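Local coordinates for protein methionyl-tRNA formyltransferase (Clostridium thermocellum, PDB 1ZGH) that probably transfers a formyl group from 10-formyltetrahydrofolate to the amino group of methionyl-tRNA, at residues Asp170-Pro173 and Glu174-Lys178. Numbering follows the deposited sequence.
Sequences DMIP and ELLTK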
ATOM      1  N   ASP A 170       7.999   5.290  12.335  1.00 30.40           N
ATOM      2  CA  ASP A 170       9.436   5.363  12.029  1.00 31.07           C
ATOM      3  C   ASP A 170       9.728   6.274  10.834  1.00 30.45           C
ATOM      4  O   ASP A 170      10.461   7.261  10.972  1.00 30.13           O
ATOM      5  CB  ASP A 170       9.961   3.944  11.787  1.00 32.18           C
ATOM      6  CG  ASP A 170      11.439   3.900  11.396  1.00 35.54           C
ATOM      7  OD1 ASP A 170      11.920   2.779  11.094  1.00 38.37           O
ATOM      8  OD2 ASP A 170      12.132   4.956  11.397  1.00 41.14           O
HETATM    9  N   MSE A 171       9.134   5.985   9.680  1.00 29.15           N
HETATM   10  CA  MSE A 171       9.523   6.656   8.449  1.00 30.12           C
HETATM   11  C   MSE A 171       9.121   8.142   8.361  1.00 29.26           C
HETATM   12  O   MSE A 171       9.962   8.982   8.033  1.00 28.16           O
HETATM   13  CB  MSE A 171       9.044   5.878   7.225  1.00 29.45           C
HETATM   14  CG  MSE A 171       9.588   4.456   7.200  1.00 30.36           C
HETATM   15 SE   MSE A 171       9.071   3.503   5.593  1.00 36.36          SE
HETATM   16  CE  MSE A 171      10.497   4.113   4.370  1.00 32.30           C
ATOM     17  N   ILE A 172       7.855   8.448   8.625  1.00 29.06           N
ATOM     18  CA  ILE A 172       7.370   9.811   8.593  1.00 29.07           C
ATOM     19  C   ILE A 172       8.132  10.713   9.594  1.00 29.03           C
ATOM     20  O   ILE A 172       8.659  11.729   9.187  1.00 28.15           O
ATOM     21  CB  ILE A 172       5.816   9.903   8.687  1.00 28.36           C
ATOM     22  CG1 ILE A 172       5.216   9.450   7.340  1.00 28.41           C
ATOM     23  CG2 ILE A 172       5.360  11.355   8.944  1.00 29.95           C
ATOM     24  CD1 ILE A 172       3.699   9.404   7.276  1.00 29.42           C
ATOM     25  N   PRO A 173       8.241  10.324  10.878  1.00 29.89           N
ATOM     26  CA  PRO A 173       9.066  11.129  11.807  1.00 30.18           C
ATOM     27  C   PRO A 173      10.512  11.389  11.350  1.00 30.67           C
ATOM     28  O   PRO A 173      11.026  12.508  11.497  1.00 30.56           O
ATOM     29  CB  PRO A 173       9.047  10.301  13.092  1.00 30.46           C
ATOM     30  CG  PRO A 173       7.769   9.557  13.014  1.00 30.10           C
ATOM     31  CD  PRO A 173       7.631   9.177  11.568  1.00 29.96           C
ATOM     32  N   GLU A 174      11.161  10.370  10.810  1.00 31.34           N
ATOM     33  CA  GLU A 174      12.527  10.517  10.289  1.00 32.19           C
ATOM     34  C   GLU A 174      12.591  11.474   9.103  1.00 31.68           C
ATOM     35  O   GLU A 174      13.432  12.400   9.068  1.00 30.88           O
ATOM     36  CB  GLU A 174      13.100   9.157   9.877  1.00 33.15           C
ATOM     37  CG  GLU A 174      14.358   9.278   9.005  1.00 36.91           C
ATOM     38  CD  GLU A 174      15.523   8.518   9.576  1.00 41.95           C
ATOM     39  OE1 GLU A 174      16.058   7.625   8.880  1.00 44.76           O
ATOM     40  OE2 GLU A 174      15.902   8.830  10.727  1.00 45.61           O
ATOM     41  N   LEU A 175      11.721  11.246   8.128  1.00 31.02           N
ATOM     42  CA  LEU A 175      11.608  12.148   6.975  1.00 31.46           C
ATOM     43  C   LEU A 175      11.417  13.618   7.356  1.00 30.86           C
ATOM     44  O   LEU A 175      12.134  14.484   6.841  1.00 30.54           O
ATOM     45  CB  LEU A 175      10.461  11.733   6.056  1.00 31.14           C
ATOM     46  CG  LEU A 175      10.334  12.561   4.769  1.00 32.06           C
ATOM     47  CD1 LEU A 175      11.378  12.135   3.769  1.00 33.57           C
ATOM     48  CD2 LEU A 175       8.939  12.410   4.165  1.00 33.71           C
ATOM     49  N   LEU A 176      10.445  13.902   8.218  1.00 30.56           N
ATOM     50  CA  LEU A 176      10.126  15.301   8.590  1.00 31.31           C
ATOM     51  C   LEU A 176      11.228  15.912   9.467  1.00 31.60           C
ATOM     52  O   LEU A 176      11.442  17.114   9.447  1.00 31.05           O
ATOM     53  CB  LEU A 176       8.750  15.405   9.285  1.00 31.13           C
ATOM     54  CG  LEU A 176       7.528  14.884   8.491  1.00 30.75           C
ATOM     55  CD1 LEU A 176       6.215  14.988   9.288  1.00 29.14           C
ATOM     56  CD2 LEU A 176       7.394  15.600   7.153  1.00 29.25           C
ATOM     57  N   THR A 177      11.945  15.072  10.210  1.00 32.35           N
ATOM     58  CA  THR A 177      12.994  15.550  11.105  1.00 32.70           C
ATOM     59  C   THR A 177      14.340  15.730  10.414  1.00 33.02           C
ATOM     60  O   THR A 177      14.976  16.784  10.558  1.00 31.98           O
ATOM     61  CB  THR A 177      13.173  14.633  12.314  1.00 32.59           C
ATOM     62  OG1 THR A 177      11.918  14.500  12.979  1.00 33.92           O
ATOM     63  CG2 THR A 177      14.176  15.235  13.290  1.00 34.15           C
ATOM     64  N   LYS A 178      14.783  14.712   9.695  1.00 32.95           N
ATOM     65  CA  LYS A 178      16.061  14.778   9.015  1.00 34.62           C
ATOM     66  C   LYS A 178      15.976  15.482   7.664  1.00 34.45           C
ATOM     67  O   LYS A 178      16.967  16.035   7.197  1.00 33.99           O
ATOM     68  CB  LYS A 178      16.637  13.389   8.828  1.00 34.59           C
ATOM     69  CG  LYS A 178      16.883  12.658  10.135  1.00 37.25           C
ATOM     70  CD  LYS A 178      17.555  11.317   9.865  1.00 37.64           C
ATOM     71  CE  LYS A 178      18.411  10.835  11.035  1.00 40.78           C
ATOM     72  NZ  LYS A 178      19.404   9.773  10.611  1.00 40.95           N
TER
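Leu175 N bonds to Met171 O at 2.9 Å and Leu176 N to Ile172 O, each reaching back one turn in the regular i to i+4 pattern of the last turns of α-helix 156-178. This helix packs on the mixed sheet of the formyltransferase domain, and it is kinked at Pro173, whose ring nitrogen has no hydrogen to give to the preceding turn. Ile172 and Leu176 lie side by side on the buried face, the branch methyl CG2 of Ile172 meeting CD1 of Leu176 at 3.7 Å. With chi1 at -73°, CG2 of Ile172 lies anti to the backbone N and beside the carbonyl carbon, on the side of Leu176. Leu175 and Met171, a selenomethionine, continue this apolar face onto strands 80-83, 100-104 and 144-151. On the polar flank, Arg148 of strand 144-151 forms salt bridges with both Asp170 and Glu174, which probably eases the repulsion between two carboxylates one turn apart; Lys178 NZ adds a long one to Glu174 OE2 at 3.6 Å. Near the C-terminal end, Pro173 O accepts twice from Thr177, from opposite faces of its carbonyl plane: from N, with a bent N-H...O angle of 137°, and from OG1 at 2.6 Å.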